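Local coordinates for nodulation protein S (Bradyrhizobium sp., PDB 3OFK), which probably transfers a methyl group from S-adenosyl-L-methionine in nodulation factor synthesis, and is seen here holding the demethylated product S-adenosyl-L-homocysteine, at residues 78-82 against 83-87; 118-121 against 122-126; 153-156 against 157-161; 170-173 against 174-178. One frame throughout, in Å; residues are numbered along the deposited sequence.

Contact 1. Residues 78-82 against 83-87; sequences VIDVM and PRAIG. With SAH (S-adenosyl-L-homocysteine), chain E.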
loop_
_atom_site.group_PDB
_atom_site.type_symbol
_atom_site.label_atom_id
_atom_site.label_comp_id
_atom_site.label_asym_id
_atom_site.label_seq_id
_atom_site.Cartn_x
_atom_site.Cartn_y
_atom_site.Cartn_z
ATOM N N VAL A 78 -3.875 1.515 -10.707
ATOM C CA VAL A 78 -3.684 2.180 -9.409
ATOM C C VAL A 78 -5.084 2.602 -8.852
ATOM O O VAL A 78 -5.907 3.204 -9.562
ATOM C CB VAL A 78 -2.853 3.431 -9.587
ATOM C CG1 VAL A 78 -2.663 4.184 -8.228
ATOM C CG2 VAL A 78 -1.508 3.120 -10.209
ATOM N N ILE A 79 -5.390 2.221 -7.620
ATOM C CA ILE A 79 -6.650 2.612 -7.028
ATOM C C ILE A 79 -6.331 3.436 -5.805
ATOM O O ILE A 79 -5.267 3.322 -5.207
ATOM C CB ILE A 79 -7.630 1.445 -6.747
ATOM C CG1 ILE A 79 -7.165 0.528 -5.615
ATOM C CG2 ILE A 79 -7.840 0.599 -8.047
ATOM C CD1 ILE A 79 -8.301 -0.150 -4.865
ATOM N N ASP A 80 -7.248 4.330 -5.505
ATOM C CA ASP A 80 -7.182 5.140 -4.335
ATOM C C ASP A 80 -8.574 5.679 -4.028
ATOM O O ASP A 80 -9.333 6.081 -4.913
ATOM C CB ASP A 80 -6.216 6.295 -4.531
ATOM C CG ASP A 80 -5.729 6.840 -3.207
ATOM O OD1 ASP A 80 -6.551 7.444 -2.436
ATOM O OD2 ASP A 80 -4.553 6.561 -2.893
ATOM N N VAL A 81 -8.912 5.671 -2.755
ATOM C CA VAL A 81 -10.207 6.122 -2.314
ATOM C C VAL A 81 -10.361 7.637 -2.481
ATOM O O VAL A 81 -11.471 8.147 -2.535
ATOM C CB VAL A 81 -10.416 5.740 -0.852
ATOM C CG1 VAL A 81 -9.633 6.686 0.069
ATOM C CG2 VAL A 81 -11.880 5.759 -0.527
ATOM N N MET A 82 -9.240 8.352 -2.593
ATOM C CA MET A 82 -9.242 9.803 -2.722
ATOM C C MET A 82 -8.989 10.312 -4.138
ATOM O O MET A 82 -7.867 10.203 -4.636
ATOM C CB MET A 82 -8.175 10.399 -1.804
ATOM C CG MET A 82 -8.353 10.031 -0.306
ATOM S SD MET A 82 -9.966 10.477 0.358
ATOM C CE MET A 82 -9.818 12.250 0.438
ATOM N N PRO A 83 -10.009 10.919 -4.779
ATOM C CA PRO A 83 -9.688 11.555 -6.067
ATOM C C PRO A 83 -8.445 12.459 -6.093
ATOM O O PRO A 83 -7.720 12.436 -7.085
ATOM C CB PRO A 83 -10.948 12.355 -6.386
ATOM C CG PRO A 83 -12.050 11.596 -5.687
ATOM C CD PRO A 83 -11.432 11.083 -4.421
ATOM N N ARG A 84 -8.201 13.264 -5.044
ATOM C CA ARG A 84 -6.987 14.099 -4.984
ATOM C C ARG A 84 -5.688 13.268 -5.109
ATOM O O ARG A 84 -4.713 13.759 -5.701
ATOM C CB ARG A 84 -6.973 15.004 -3.728
ATOM C CG ARG A 84 -5.738 15.941 -3.580
ATOM C CD ARG A 84 -5.841 17.230 -4.368
ATOM N NE ARG A 84 -4.899 17.356 -5.495
ATOM C CZ ARG A 84 -5.217 17.389 -6.802
ATOM N NH1 ARG A 84 -6.479 17.272 -7.243
ATOM N NH2 ARG A 84 -4.247 17.537 -7.699
ATOM N N ALA A 85 -5.684 12.005 -4.637
ATOM C CA ALA A 85 -4.507 11.138 -4.763
ATOM C C ALA A 85 -4.275 10.744 -6.242
ATOM O O ALA A 85 -3.161 10.856 -6.760
ATOM C CB ALA A 85 -4.632 9.900 -3.887
ATOM N N ILE A 86 -5.354 10.336 -6.911
ATOM C CA ILE A 86 -5.288 10.034 -8.353
ATOM C C ILE A 86 -4.768 11.276 -9.114
ATOM O O ILE A 86 -3.864 11.164 -9.937
ATOM C CB ILE A 86 -6.675 9.622 -8.927
ATOM C CG1 ILE A 86 -7.315 8.460 -8.119
ATOM C CG2 ILE A 86 -6.600 9.344 -10.425
ATOM C CD1 ILE A 86 -6.452 7.274 -7.917
ATOM N N GLY A 87 -5.279 12.456 -8.808
ATOM C CA GLY A 87 -4.909 13.650 -9.545
ATOM C C GLY A 87 -3.424 13.984 -9.444
ATOM O O GLY A 87 -2.761 14.258 -10.459
HETATM N N SAH E . 1.168 2.921 -0.820
HETATM C CA SAH E . 1.852 4.209 -0.798
HETATM C CB SAH E . 0.925 5.277 -0.224
HETATM C CG SAH E . 0.504 5.191 1.235
HETATM S SD SAH E . -0.418 6.641 1.856
HETATM C C SAH E . 3.185 4.194 -0.032
HETATM O O SAH E . 3.484 3.256 0.710
HETATM O OXT SAH E . 3.980 5.124 -0.148
HETATM C "C5'" SAH E . -2.051 5.828 1.858
HETATM C "C4'" SAH E . -2.912 5.946 0.616
HETATM O "O4'" SAH E . -4.006 5.039 0.738
HETATM C "C3'" SAH E . -3.504 7.336 0.391
HETATM O "O3'" SAH E . -3.386 7.696 -0.992
HETATM C "C2'" SAH E . -4.974 7.150 0.803
HETATM O "O2'" SAH E . -5.836 8.032 0.128
HETATM C "C1'" SAH E . -5.199 5.721 0.393
HETATM N N9 SAH E . -6.338 4.991 0.996
HETATM C C8 SAH E . -6.768 5.037 2.298
HETATM N N7 SAH E . -7.802 4.179 2.429
HETATM C C5 SAH E . -8.038 3.584 1.246
HETATM C C6 SAH E . -8.963 2.597 0.904
HETATM N N6 SAH E . -9.867 2.187 1.838
HETATM N N1 SAH E . -8.980 2.153 -0.395
HETATM C C2 SAH E . -8.055 2.645 -1.310
HETATM N N3 SAH E . -7.121 3.606 -0.937
HETATM C C4 SAH E . -7.100 4.058 0.337
#
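OD1 of Asp80, whose carboxylate leans on the methyl of Ala85, is gripped by two donors. The O2' hydroxyl of S-adenosyl-L-homocysteine gives its proton to Asp80 OD1 at 2.7 Å, and the backbone N of Met82 reaches the anti lone pair of the same oxygen at 2.8 Å in a nearly straight bond, closing an Asx turn. The other oxygen, OD2, takes the O3' hydroxyl at 2.5 Å and a second donor, the backbone N of Cys60. With CG anti to its own backbone N (chi1 -158°), the carboxylate sits beside the carbonyl carbon, where it can face the ribose and receive Met82 at once. Over one face of the carboxylate, Ala85 CB lies 3.3 Å from Asp80 CG, a place where a small side chain suits. The bent chain of Ile86 brings its CD1 to 3.5 Å from Asp80 CB. The chain then enters helix 83-92 with Met82 at the N-cap: Met82 O accepts from Ala85 N at 2.8 Å and more weakly from Ile86 N. Val81 CG1 lies 3.7 Å from adenine C4, and Met82 CG packs against the O2' hydroxyl. An acidic residue near the C-terminal end of the second strand and holding both ribose hydroxyls is a hallmark of Rossmann-like methyltransferases, and two hydroxyls donating to one carboxylate are consistent with its being ionised.

Contact 2. Residues 118-121 against 122-126; sequences IVVA and EVLYY. With SAH (S-adenosyl-L-homocysteine), chain E.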
loop_
_atom_site.group_PDB
_atom_site.type_symbol
_atom_site.label_atom_id
_atom_site.label_comp_id
_atom_site.label_asym_id
_atom_site.label_seq_id
_atom_site.Cartn_x
_atom_site.Cartn_y
_atom_site.Cartn_z
ATOM N N ILE A 118 0.432 -7.260 -6.636
ATOM C CA ILE A 118 -0.353 -6.285 -5.917
ATOM C C ILE A 118 0.494 -5.690 -4.817
ATOM O O ILE A 118 1.101 -6.408 -4.021
ATOM C CB ILE A 118 -1.580 -6.929 -5.298
ATOM C CG1 ILE A 118 -2.445 -7.535 -6.399
ATOM C CG2 ILE A 118 -2.349 -5.899 -4.480
ATOM C CD1 ILE A 118 -3.652 -8.317 -5.865
ATOM N N VAL A 119 0.605 -4.374 -4.825
ATOM C CA VAL A 119 1.333 -3.672 -3.778
ATOM C C VAL A 119 0.249 -3.000 -2.893
ATOM O O VAL A 119 -0.670 -2.339 -3.388
ATOM C CB VAL A 119 2.369 -2.651 -4.335
ATOM C CG1 VAL A 119 3.112 -1.975 -3.197
ATOM C CG2 VAL A 119 3.378 -3.330 -5.357
ATOM N N VAL A 120 0.350 -3.235 -1.589
ATOM C CA VAL A 120 -0.582 -2.737 -0.583
ATOM C C VAL A 120 0.241 -2.336 0.608
ATOM O O VAL A 120 0.557 -3.138 1.507
ATOM C CB VAL A 120 -1.688 -3.766 -0.281
ATOM C CG1 VAL A 120 -1.109 -5.125 0.111
ATOM C CG2 VAL A 120 -2.637 -3.257 0.794
ATOM N N ALA A 121 0.626 -1.067 0.611
ATOM C CA ALA A 121 1.526 -0.527 1.632
ATOM C C ALA A 121 0.900 0.668 2.356
ATOM O O ALA A 121 0.468 1.614 1.721
ATOM C CB ALA A 121 2.882 -0.096 0.967
ATOM N N GLU A 122 0.815 0.589 3.690
ATOM C CA GLU A 122 0.462 1.754 4.547
ATOM C C GLU A 122 -0.936 2.310 4.198
ATOM O O GLU A 122 -1.186 3.508 4.222
ATOM C CB GLU A 122 1.508 2.848 4.458
ATOM C CG GLU A 122 2.979 2.394 4.584
ATOM C CD GLU A 122 3.289 1.715 5.918
ATOM O OE1 GLU A 122 2.570 1.971 6.918
ATOM O OE2 GLU A 122 4.224 0.891 5.923
ATOM N N VAL A 123 -1.828 1.391 3.919
ATOM C CA VAL A 123 -3.217 1.703 3.557
ATOM C C VAL A 123 -4.272 0.925 4.367
ATOM O O VAL A 123 -5.277 1.514 4.770
ATOM C CB VAL A 123 -3.457 1.489 2.051
ATOM C CG1 VAL A 123 -3.118 0.058 1.661
ATOM C CG2 VAL A 123 -4.881 1.775 1.733
ATOM N N LEU A 124 -4.055 -0.365 4.627
ATOM C CA LEU A 124 -5.140 -1.197 5.195
ATOM C C LEU A 124 -5.561 -0.791 6.611
ATOM O O LEU A 124 -6.710 -1.016 6.992
ATOM C CB LEU A 124 -4.854 -2.695 5.116
ATOM C CG LEU A 124 -4.715 -3.396 3.760
ATOM C CD1 LEU A 124 -4.346 -4.903 3.976
ATOM C CD2 LEU A 124 -5.982 -3.286 2.933
ATOM N N TYR A 125 -4.699 -0.103 7.357
ATOM C CA TYR A 125 -5.125 0.387 8.671
ATOM C C TYR A 125 -6.123 1.554 8.645
ATOM O O TYR A 125 -6.688 1.909 9.682
ATOM C CB TYR A 125 -3.940 0.738 9.565
ATOM C CG TYR A 125 -2.872 1.647 8.988
ATOM C CD1 TYR A 125 -3.039 3.026 8.923
ATOM C CD2 TYR A 125 -1.656 1.115 8.557
ATOM C CE1 TYR A 125 -2.017 3.853 8.416
ATOM C CE2 TYR A 125 -0.651 1.926 8.059
ATOM C CZ TYR A 125 -0.835 3.277 7.991
ATOM O OH TYR A 125 0.200 4.038 7.507
ATOM N N TYR A 126 -6.367 2.158 7.483
ATOM C CA TYR A 126 -7.410 3.190 7.432
ATOM C C TYR A 126 -8.823 2.589 7.484
ATOM O O TYR A 126 -9.797 3.282 7.662
ATOM C CB TYR A 126 -7.247 4.074 6.189
ATOM C CG TYR A 126 -6.016 4.943 6.265
ATOM C CD1 TYR A 126 -5.940 6.000 7.170
ATOM C CD2 TYR A 126 -4.927 4.705 5.452
ATOM C CE1 TYR A 126 -4.797 6.805 7.261
ATOM C CE2 TYR A 126 -3.787 5.481 5.549
ATOM C CZ TYR A 126 -3.734 6.524 6.446
ATOM O OH TYR A 126 -2.590 7.261 6.495
HETATM N N SAH E . 1.168 2.921 -0.820
HETATM C CA SAH E . 1.852 4.209 -0.798
HETATM C CB SAH E . 0.925 5.277 -0.224
HETATM C CG SAH E . 0.504 5.191 1.235
HETATM S SD SAH E . -0.418 6.641 1.856
HETATM C C SAH E . 3.185 4.194 -0.032
HETATM O O SAH E . 3.484 3.256 0.710
HETATM O OXT SAH E . 3.980 5.124 -0.148
HETATM C "C5'" SAH E . -2.051 5.828 1.858
HETATM C "C4'" SAH E . -2.912 5.946 0.616
HETATM O "O4'" SAH E . -4.006 5.039 0.738
HETATM C "C3'" SAH E . -3.504 7.336 0.391
HETATM O "O3'" SAH E . -3.386 7.696 -0.992
HETATM C "C2'" SAH E . -4.974 7.150 0.803
HETATM O "O2'" SAH E . -5.836 8.032 0.128
HETATM C "C1'" SAH E . -5.199 5.721 0.393
HETATM N N9 SAH E . -6.338 4.991 0.996
HETATM C C8 SAH E . -6.768 5.037 2.298
HETATM N N7 SAH E . -7.802 4.179 2.429
HETATM C C5 SAH E . -8.038 3.584 1.246
HETATM C C6 SAH E . -8.963 2.597 0.904
HETATM N N6 SAH E . -9.867 2.187 1.838
HETATM N N1 SAH E . -8.980 2.153 -0.395
HETATM C C2 SAH E . -8.055 2.645 -1.310
HETATM N N3 SAH E . -7.121 3.606 -0.937
HETATM C C4 SAH E . -7.100 4.058 0.337
#
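Val120 CG2 is the knot of the tight part, meeting Val123 CG1 at 3.5 Å, closer than carbons usually come, and Leu124 CG at 3.6 Å. Both side chains cross Val120 at about a right angle, so one methyl serves two neighbours as the strand turns into the loop. Val123 is branched to good purpose: with CG2 anti to its backbone N, CG1 goes to Val120 while CG2 lies 3.5 Å from C4 of the adenine of S-adenosyl-L-homocysteine. Ala121 is small enough to let the ligand close in, and its backbone O accepts from the ligand amino N at 2.9 Å. Glu122 turns the chain with a positive phi of 60°, and OE1 of its buried carboxylate accepts from the backbone N of Ala155.

By contrast, the partly exposed Tyr126 makes no contact with 118-121. Its ring meets the ligand obliquely, Tyr126 CD2 lying 3.7 Å from C8, while Tyr125 CE1 stands 3.7 Å above one face of the Tyr126 ring, offset toward its rim. Trp27 bonds only weakly to the Tyr126 hydroxyl.

All this happens at the end of the fourth strand of the sheet, 115-121, which runs between strands 52-58 and 148-155. Phe152 of the latter and Met140 of helix 130-142 cover Val120 and Leu124, Leu42 of helix 33-46 meets Ala121, and helix 13-21 touches Tyr126.

Contact 3. Residues 153-156 against 157-161; sequences GSAR and DATCR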
loop_
_atom_site.group_PDB
_atom_site.type_symbol
_atom_site.label_atom_id
_atom_site.label_comp_id
_atom_site.label_asym_id
_atom_site.label_seq_id
_atom_site.Cartn_x
_atom_site.Cartn_y
_atom_site.Cartn_z
ATOM N N GLY A 153 3.008 -3.984 3.156
ATOM C CA GLY A 153 3.821 -3.310 4.160
ATOM C C GLY A 153 2.942 -2.533 5.100
ATOM O O GLY A 153 1.922 -2.021 4.678
ATOM N N SER A 154 3.344 -2.426 6.360
ATOM C CA SER A 154 2.594 -1.633 7.302
ATOM C C SER A 154 3.404 -1.298 8.567
ATOM O O SER A 154 4.278 -2.059 8.988
ATOM C CB SER A 154 1.309 -2.368 7.669
ATOM O OG SER A 154 0.548 -1.709 8.684
ATOM N N ALA A 155 3.143 -0.118 9.113
ATOM C CA ALA A 155 3.467 0.199 10.475
ATOM C C ALA A 155 2.981 -0.955 11.350
ATOM O O ALA A 155 2.017 -1.617 11.009
ATOM C CB ALA A 155 2.801 1.477 10.861
ATOM N N ARG A 156 3.680 -1.216 12.445
ATOM C CA ARG A 156 3.308 -2.313 13.330
ATOM C C ARG A 156 1.993 -2.059 14.056
ATOM O O ARG A 156 1.535 -0.918 14.143
ATOM C CB ARG A 156 4.408 -2.582 14.338
ATOM C CG ARG A 156 5.589 -3.321 13.724
ATOM C CD ARG A 156 6.709 -3.540 14.731
ATOM N NE ARG A 156 7.879 -4.189 14.132
ATOM C CZ ARG A 156 7.979 -5.489 13.834
ATOM N NH1 ARG A 156 6.983 -6.338 14.067
ATOM N NH2 ARG A 156 9.095 -5.950 13.295
ATOM N N ASP A 157 1.415 -3.145 14.582
ATOM C CA ASP A 157 0.173 -3.110 15.372
ATOM C C ASP A 157 0.147 -1.993 16.435
ATOM O O ASP A 157 -0.814 -1.179 16.479
ATOM C CB ASP A 157 -0.037 -4.470 16.080
ATOM C CG ASP A 157 -0.532 -5.568 15.142
ATOM O OD1 ASP A 157 -0.860 -5.263 13.982
ATOM O OD2 ASP A 157 -0.604 -6.760 15.578
ATOM N N ALA A 158 1.181 -1.982 17.290
ATOM C CA ALA A 158 1.304 -1.028 18.387
ATOM C C ALA A 158 1.309 0.392 17.871
ATOM O O ALA A 158 0.658 1.264 18.435
ATOM C CB ALA A 158 2.585 -1.277 19.157
ATOM N N THR A 159 2.080 0.630 16.819
ATOM C CA THR A 159 2.157 1.965 16.220
ATOM C C THR A 159 0.794 2.348 15.669
ATOM O O THR A 159 0.335 3.470 15.862
ATOM C CB THR A 159 3.171 2.035 15.063
ATOM O OG1 THR A 159 4.512 1.999 15.577
ATOM C CG2 THR A 159 2.960 3.335 14.251
ATOM N N CYS A 160 0.161 1.398 14.979
ATOM C CA CYS A 160 -1.155 1.626 14.374
ATOM C C CYS A 160 -2.205 1.942 15.435
ATOM O O CYS A 160 -3.052 2.796 15.230
ATOM C CB CYS A 160 -1.580 0.429 13.539
ATOM S SG CYS A 160 -0.787 0.427 11.974
ATOM N N ARG A 161 -2.127 1.266 16.569
ATOM C CA ARG A 161 -3.068 1.490 17.659
ATOM C C ARG A 161 -2.847 2.853 18.320
ATOM O O ARG A 161 -3.812 3.514 18.712
ATOM C CB ARG A 161 -2.984 0.370 18.694
ATOM C CG ARG A 161 -3.683 -0.933 18.285
ATOM C CD ARG A 161 -3.887 -1.853 19.509
ATOM N NE ARG A 161 -2.682 -1.932 20.358
ATOM C CZ ARG A 161 -1.666 -2.790 20.195
ATOM N NH1 ARG A 161 -1.676 -3.693 19.215
ATOM N NH2 ARG A 161 -0.627 -2.746 21.028
#
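Strand 153-155 and the helix beginning at Asp157 run at 58° to one another, their axes 7.7 Å apart at the closest, and the chain turns between them at Arg156. This N-cap residue offers its carbonyl to the first turn: Cys160 N binds Arg156 O at 2.8 Å, nearly in line with the C=O bond (C=O...N angle 164°).

Inside the bend, Ala155 directs its small methyl at the helix and touches two residues of the next turn, Thr159 through CG2 and Cys160 through SG, each at 3.9 Å from Ala155 CB. The sulfur of Cys160 also comes to 3.6 Å from Ala155 O. Ser154 OG donates to Ala155 O at 2.8 Å, in the carbonyl plane and on a lone pair. With OG anti to the backbone N of Ser154 (chi1 175°), the hydroxyl swings forward along the chain, which brings it to 4.1 Å from Cys160 SG. Replacing Ser154 by an alanine would remove this hydroxyl, and Ala155 O would probably lose the donor that fixes its direction while a gap opened beside the sulfur.

Asp157 is tied to the start of the following helix and the residue just before it: OD2 bonds the hydroxyl of Thr171, OD1 the backbone N of Gly168, and its own N the carboxylate of Glu170. The carboxylates of Asp157 and of Glu170, from the next helix, lie near the start of helix 157-162, whose partly positive end they would probably suit, and Arg156, in long, weak ion pairs with Glu170 and Asp196, is likely to balance some of their charge.

Contact 4. Residues 170-173 against 174-178; sequences ETVI and TILTE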
loop_
_atom_site.group_PDB
_atom_site.type_symbol
_atom_site.label_atom_id
_atom_site.label_comp_id
_atom_site.label_asym_id
_atom_site.label_seq_id
_atom_site.Cartn_x
_atom_site.Cartn_y
_atom_site.Cartn_z
ATOM N N GLU A 170 1.457 -7.016 11.905
ATOM C CA GLU A 170 1.518 -8.382 12.417
ATOM C C GLU A 170 0.153 -9.041 12.264
ATOM O O GLU A 170 0.051 -10.190 11.826
ATOM C CB GLU A 170 1.990 -8.442 13.878
ATOM C CG GLU A 170 3.383 -7.872 14.127
ATOM C CD GLU A 170 3.361 -6.386 14.484
ATOM O OE1 GLU A 170 2.592 -5.647 13.838
ATOM O OE2 GLU A 170 4.095 -5.969 15.411
ATOM N N THR A 171 -0.885 -8.271 12.570
ATOM C CA THR A 171 -2.244 -8.736 12.458
ATOM C C THR A 171 -2.619 -9.081 11.019
ATOM O O THR A 171 -3.143 -10.175 10.757
ATOM C CB THR A 171 -3.219 -7.730 13.136
ATOM O OG1 THR A 171 -2.933 -7.703 14.546
ATOM C CG2 THR A 171 -4.631 -8.162 12.950
ATOM N N VAL A 172 -2.330 -8.175 10.084
ATOM C CA VAL A 172 -2.606 -8.444 8.680
ATOM C C VAL A 172 -1.779 -9.614 8.124
ATOM O O VAL A 172 -2.314 -10.466 7.417
ATOM C CB VAL A 172 -2.422 -7.196 7.823
ATOM C CG1 VAL A 172 -2.546 -7.539 6.352
ATOM C CG2 VAL A 172 -3.449 -6.113 8.220
ATOM N N ILE A 173 -0.488 -9.671 8.447
ATOM C CA ILE A 173 0.360 -10.781 8.000
ATOM C C ILE A 173 -0.277 -12.106 8.405
ATOM O O ILE A 173 -0.316 -13.057 7.613
ATOM C CB ILE A 173 1.812 -10.636 8.537
ATOM C CG1 ILE A 173 2.562 -9.539 7.759
ATOM C CG2 ILE A 173 2.580 -11.939 8.409
ATOM C CD1 ILE A 173 3.867 -9.134 8.360
ATOM N N THR A 174 -0.793 -12.164 9.641
ATOM C CA THR A 174 -1.452 -13.356 10.133
ATOM C C THR A 174 -2.610 -13.782 9.247
ATOM O O THR A 174 -2.739 -14.971 8.920
ATOM C CB THR A 174 -1.906 -13.190 11.607
ATOM O OG1 THR A 174 -0.743 -13.031 12.417
ATOM C CG2 THR A 174 -2.693 -14.429 12.111
ATOM N N ILE A 175 -3.443 -12.817 8.882
ATOM C CA ILE A 175 -4.645 -13.053 8.080
ATOM C C ILE A 175 -4.257 -13.392 6.641
ATOM O O ILE A 175 -4.803 -14.323 6.037
ATOM C CB ILE A 175 -5.575 -11.817 8.076
ATOM C CG1 ILE A 175 -6.141 -11.558 9.492
ATOM C CG2 ILE A 175 -6.702 -11.998 7.056
ATOM C CD1 ILE A 175 -6.909 -10.223 9.626
ATOM N N LEU A 176 -3.301 -12.636 6.105
ATOM C CA LEU A 176 -2.772 -12.922 4.775
ATOM C C LEU A 176 -2.277 -14.350 4.662
ATOM O O LEU A 176 -2.507 -14.989 3.645
ATOM C CB LEU A 176 -1.641 -11.956 4.421
ATOM C CG LEU A 176 -2.047 -10.541 4.062
ATOM C CD1 LEU A 176 -0.828 -9.631 3.916
ATOM C CD2 LEU A 176 -2.841 -10.555 2.799
ATOM N N THR A 177 -1.617 -14.845 5.719
ATOM C CA THR A 177 -0.986 -16.165 5.727
ATOM C C THR A 177 -1.990 -17.352 5.628
ATOM O O THR A 177 -1.600 -18.473 5.253
ATOM C CB THR A 177 -0.033 -16.336 6.983
ATOM O OG1 THR A 177 0.920 -15.256 7.030
ATOM C CG2 THR A 177 0.720 -17.706 6.957
ATOM N N GLU A 178 -3.257 -17.099 5.969
ATOM C CA GLU A 178 -4.334 -18.097 5.898
ATOM C C GLU A 178 -4.677 -18.422 4.455
ATOM O O GLU A 178 -5.147 -19.519 4.158
ATOM C CB GLU A 178 -5.625 -17.582 6.581
ATOM C CG GLU A 178 -5.524 -17.263 8.092
ATOM C CD GLU A 178 -6.649 -16.348 8.614
ATOM O OE1 GLU A 178 -6.500 -15.805 9.734
ATOM O OE2 GLU A 178 -7.674 -16.173 7.921
#
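Val172 and Leu176 cross obliquely one helical turn apart, Val172 CG1 touching Leu176 CD1 at 3.6 Å. The valine puts CG1 anti to its backbone N (chi1 173°), beside the carbonyl carbon, and so sends that methyl toward the leucine of the next turn. Beneath this pair Leu176 N bonds Val172 O at 2.7 Å, almost straight.

Ile173 and Thr177 are likewise oblique, but here the meeting is polar. Thr177 OG1 donates to Ile173 O at 2.6 Å from above the carbonyl plane, and Thr177 N reaches the same oxygen at 2.9 Å from the opposite face. A threonine suits this exposed place because its hydroxyl can fold back onto the helix. Thr174 lies similarly against the preceding turn, its OG1 at 3.0 Å from Glu170 O.

With an alanine in place of Leu176, Val172 CG1 would probably lose its mate and a gap open against Ile137, Leu150 and Phe152, which pack around the leucine.

Threonines on the exposed side and Val172, Ile173, Ile175 and Leu176 on the buried one make this an amphipathic alpha-helix, packed on strands 148-155 and 196-203 and beside helix 130-142, as befits the layered Rossmann-like fold.

The four contacts follow one another along the chain, each closing before the next opens. Contacts 1, 2 and 3 stand at the C-terminal ends of parallel strands 73-80, 115-121 and 148-155 of one sheet, the edge where such folds bind their ligands. Contacts 1 and 2, with centres about 13 Å apart, do not touch but share S-adenosyl-L-homocysteine between them. Contact 2 meets contact 3, about 11 Å away between centres, through neighbouring strands. Helices 157-162 and 169-179 follow each other in the chain, and contacts 3 and 4 touch where they meet. Contact 2, which lines the pocket, packs through Leu124 on helix 169-179; contact 4 lies about 26 Å from contact 1 between centres.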